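Local coordinates for Rbsd/fucu transport protein family protein (Streptococcus pneumoniae, PDB 4A34), which catalyses the mutarotation of L-fucose, interconverting the alpha and beta anomers of the sugar, as a member of the RbsD/FucU family, at the interface of chains A and B. Residues are numbered along the deposited sequence; one frame, centred on the assembly and turned at random. Chains: chain A/B, Rbsd/fucu transport protein family protein.

The interface of chains A and B. Residues chain A 17, 58-62, 137; chain B 2-4.
At the C-terminal end of helix 50-60 the chain of A turns off at A:Met61 in an extended conformation, while B:Leu2 and B:Lys3 run past it extended and B:His4 turns with a positive phi. The end of the helix is met by backbone: B:Lys3 N donates to A:Leu60 O over 2.8 Å, nearly straight (170° at H) and in the carbonyl plane on a lone pair. B:Leu2, with CG anti to its carbonyl carbon, packs its two methyls against A:Leu17, the end of helix 50-60 and A:Lys137; its CD1 lies 3.8 Å from A:Leu17 CB, while CD2 packs 4.0 Å from A:Met61 CB. The extended A:Lys137 chain crosses this leucine at about a right angle and brings NZ 2.7 Å from A:Leu17 O, nearly along the C=O axis. A water links the same side-chain amine nitrogen, NZ, to B:Leu2 N. B:His4 stacks on one face of the A:Tyr59 ring (centroids 4.0 Å apart, planes 21°), with ND1 offset toward the rim. The A:Tyr59 ring is swung there by CG anti to the backbone N. B:Lys3 bends at chi3 (-74°), which carries CE to 3.4 Å from A:Tyr59 O and NZ to 3.8 Å from A:Leu58 O, where the helix-end carbonyls might favour a positive charge. The N-terminal segment of B thus lies across the ends of helices 11-19 and 50-60 of A, one half of a two-fold exchange of N-terminal arms in the deposited assembly of ten chains.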
ATOM      1  N   LEU A  17       3.602   5.781 -22.965  1.00 27.46           N
ATOM      2  CA  LEU A  17       3.267   6.227 -24.322  1.00 27.44           C
ATOM      3  C   LEU A  17       2.214   5.315 -24.924  1.00 28.19           C
ATOM      4  O   LEU A  17       1.249   5.786 -25.523  1.00 28.53           O
ATOM      5  CB  LEU A  17       4.518   6.272 -25.204  1.00 27.07           C
ATOM      6  CG  LEU A  17       5.709   7.077 -24.665  1.00 25.81           C
ATOM      7  CD1 LEU A  17       6.999   6.742 -25.393  1.00 24.15           C
ATOM      8  CD2 LEU A  17       5.427   8.586 -24.683  1.00 23.96           C
ATOM      9  N   LEU A  58       8.515  10.908 -31.208  1.00 32.93           N
ATOM     10  CA  LEU A  58       7.858  11.203 -32.471  1.00 32.93           C
ATOM     11  C   LEU A  58       7.858   9.999 -33.427  1.00 32.92           C
ATOM     12  O   LEU A  58       6.894   9.782 -34.157  1.00 32.79           O
ATOM     13  CB  LEU A  58       8.475  12.450 -33.106  1.00 32.52           C
ATOM     14  CG  LEU A  58       8.232  13.734 -32.312  1.00 32.51           C
ATOM     15  CD1 LEU A  58       8.834  14.920 -33.037  1.00 33.25           C
ATOM     16  CD2 LEU A  58       6.736  13.970 -32.043  1.00 33.10           C
ATOM     17  N   TYR A  59       8.930   9.215 -33.394  1.00 33.21           N
ATOM     18  CA  TYR A  59       9.019   7.960 -34.154  1.00 34.13           C
ATOM     19  C   TYR A  59       7.875   6.992 -33.801  1.00 33.82           C
ATOM     20  O   TYR A  59       7.313   6.341 -34.682  1.00 34.05           O
ATOM     21  CB  TYR A  59      10.388   7.310 -33.898  1.00 34.39           C
ATOM     22  CG  TYR A  59      10.644   5.975 -34.573  1.00 36.91           C
ATOM     23  CD1 TYR A  59      11.226   5.909 -35.845  1.00 39.33           C
ATOM     24  CD2 TYR A  59      10.347   4.770 -33.925  1.00 38.80           C
ATOM     25  CE1 TYR A  59      11.480   4.679 -36.460  1.00 40.18           C
ATOM     26  CE2 TYR A  59      10.604   3.536 -34.531  1.00 39.48           C
ATOM     27  CZ  TYR A  59      11.170   3.503 -35.795  1.00 40.84           C
ATOM     28  OH  TYR A  59      11.425   2.294 -36.395  1.00 42.78           O
ATOM     29  N   LEU A  60       7.536   6.916 -32.513  1.00 33.76           N
ATOM     30  CA  LEU A  60       6.515   5.982 -32.013  1.00 33.71           C
ATOM     31  C   LEU A  60       5.113   6.591 -31.922  1.00 33.75           C
ATOM     32  O   LEU A  60       4.112   5.898 -32.137  1.00 33.78           O
ATOM     33  CB  LEU A  60       6.900   5.425 -30.632  1.00 33.44           C
ATOM     34  CG  LEU A  60       8.255   4.755 -30.373  1.00 33.39           C
ATOM     35  CD1 LEU A  60       8.490   4.626 -28.870  1.00 32.11           C
ATOM     36  CD2 LEU A  60       8.376   3.383 -31.064  1.00 33.35           C
ATOM     37  N   MET A  61       5.046   7.878 -31.592  1.00 33.62           N
ATOM     38  CA  MET A  61       3.779   8.496 -31.246  1.00 33.62           C
ATOM     39  C   MET A  61       3.362   9.572 -32.245  1.00 33.72           C
ATOM     40  O   MET A  61       4.077  10.546 -32.418  1.00 34.30           O
ATOM     41  CB  MET A  61       3.848   9.084 -29.831  1.00 33.33           C
ATOM     42  CG  MET A  61       2.497   9.463 -29.281  1.00 32.68           C
ATOM     43  SD  MET A  61       2.584  10.281 -27.691  1.00 34.38           S
ATOM     44  CE  MET A  61       3.278  11.877 -28.139  1.00 32.39           C
ATOM     45  N   PRO A  62       2.193   9.405 -32.891  1.00 33.71           N
ATOM     46  CA  PRO A  62       1.680  10.451 -33.758  1.00 33.77           C
ATOM     47  C   PRO A  62       1.174  11.621 -32.926  1.00 34.27           C
ATOM     48  O   PRO A  62       0.822  11.448 -31.745  1.00 34.29           O
ATOM     49  CB  PRO A  62       0.506   9.775 -34.466  1.00 33.72           C
ATOM     50  CG  PRO A  62       0.047   8.745 -33.531  1.00 33.48           C
ATOM     51  CD  PRO A  62       1.275   8.249 -32.826  1.00 33.72           C
ATOM     52  N   LYS A 137      -0.811  13.560 -27.859  1.00 34.47           N
ATOM     53  CA  LYS A 137      -0.914  12.302 -28.613  1.00 35.29           C
ATOM     54  C   LYS A 137      -1.983  12.325 -29.713  1.00 35.82           C
ATOM     55  O   LYS A 137      -3.097  12.802 -29.501  1.00 35.67           O
ATOM     56  CB  LYS A 137      -1.139  11.114 -27.665  1.00 35.21           C
ATOM     57  CG  LYS A 137      -1.230   9.770 -28.380  1.00 35.09           C
ATOM     58  CD  LYS A 137      -0.782   8.624 -27.503  1.00 35.89           C
ATOM     59  CE  LYS A 137      -0.743   7.312 -28.286  1.00 36.18           C
ATOM     60  NZ  LYS A 137      -0.698   6.145 -27.377  1.00 35.58           N
TER
ATOM     61  N   LEU B   2       0.872   2.234 -30.558  1.00 40.75           N
ATOM     62  CA  LEU B   2       1.945   3.105 -31.113  1.00 40.90           C
ATOM     63  C   LEU B   2       2.393   2.618 -32.478  1.00 41.26           C
ATOM     64  O   LEU B   2       2.002   1.533 -32.925  1.00 41.13           O
ATOM     65  CB  LEU B   2       3.155   3.162 -30.169  1.00 40.58           C
ATOM     66  CG  LEU B   2       3.047   3.885 -28.822  1.00 40.67           C
ATOM     67  CD1 LEU B   2       4.363   3.740 -28.052  1.00 40.11           C
ATOM     68  CD2 LEU B   2       2.653   5.361 -28.967  1.00 39.63           C
ATOM     69  N   LYS B   3       3.221   3.430 -33.130  1.00 41.58           N
ATOM     70  CA  LYS B   3       3.822   3.070 -34.398  1.00 41.94           C
ATOM     71  C   LYS B   3       5.055   2.208 -34.150  1.00 42.26           C
ATOM     72  O   LYS B   3       5.816   2.468 -33.211  1.00 42.28           O
ATOM     73  CB  LYS B   3       4.200   4.326 -35.189  1.00 42.14           C
ATOM     74  CG  LYS B   3       3.028   5.272 -35.492  1.00 42.67           C
ATOM     75  CD  LYS B   3       3.393   6.352 -36.523  1.00 43.49           C
ATOM     76  CE  LYS B   3       4.302   7.444 -35.949  1.00 44.38           C
ATOM     77  NZ  LYS B   3       4.421   8.629 -36.867  1.00 44.58           N
ATOM     78  N   HIS B   4       5.225   1.183 -34.993  1.00 42.48           N
ATOM     79  CA  HIS B   4       6.396   0.280 -35.010  1.00 42.71           C
ATOM     80  C   HIS B   4       6.408  -0.818 -33.939  1.00 42.71           C
ATOM     81  O   HIS B   4       7.346  -1.614 -33.854  1.00 42.83           O
ATOM     82  CB  HIS B   4       7.717   1.060 -35.030  1.00 42.86           C
ATOM     83  CG  HIS B   4       7.865   1.946 -36.226  1.00 43.88           C
ATOM     84  ND1 HIS B   4       7.959   3.317 -36.131  1.00 44.70           N
ATOM     85  CD2 HIS B   4       7.908   1.657 -37.549  1.00 44.19           C
ATOM     86  CE1 HIS B   4       8.070   3.834 -37.340  1.00 44.67           C
ATOM     87  NE2 HIS B   4       8.038   2.848 -38.219  1.00 44.26           N
TER
HETATM   88  O   HOH W   1      -0.404   3.940 -29.079  1.00 31.48           O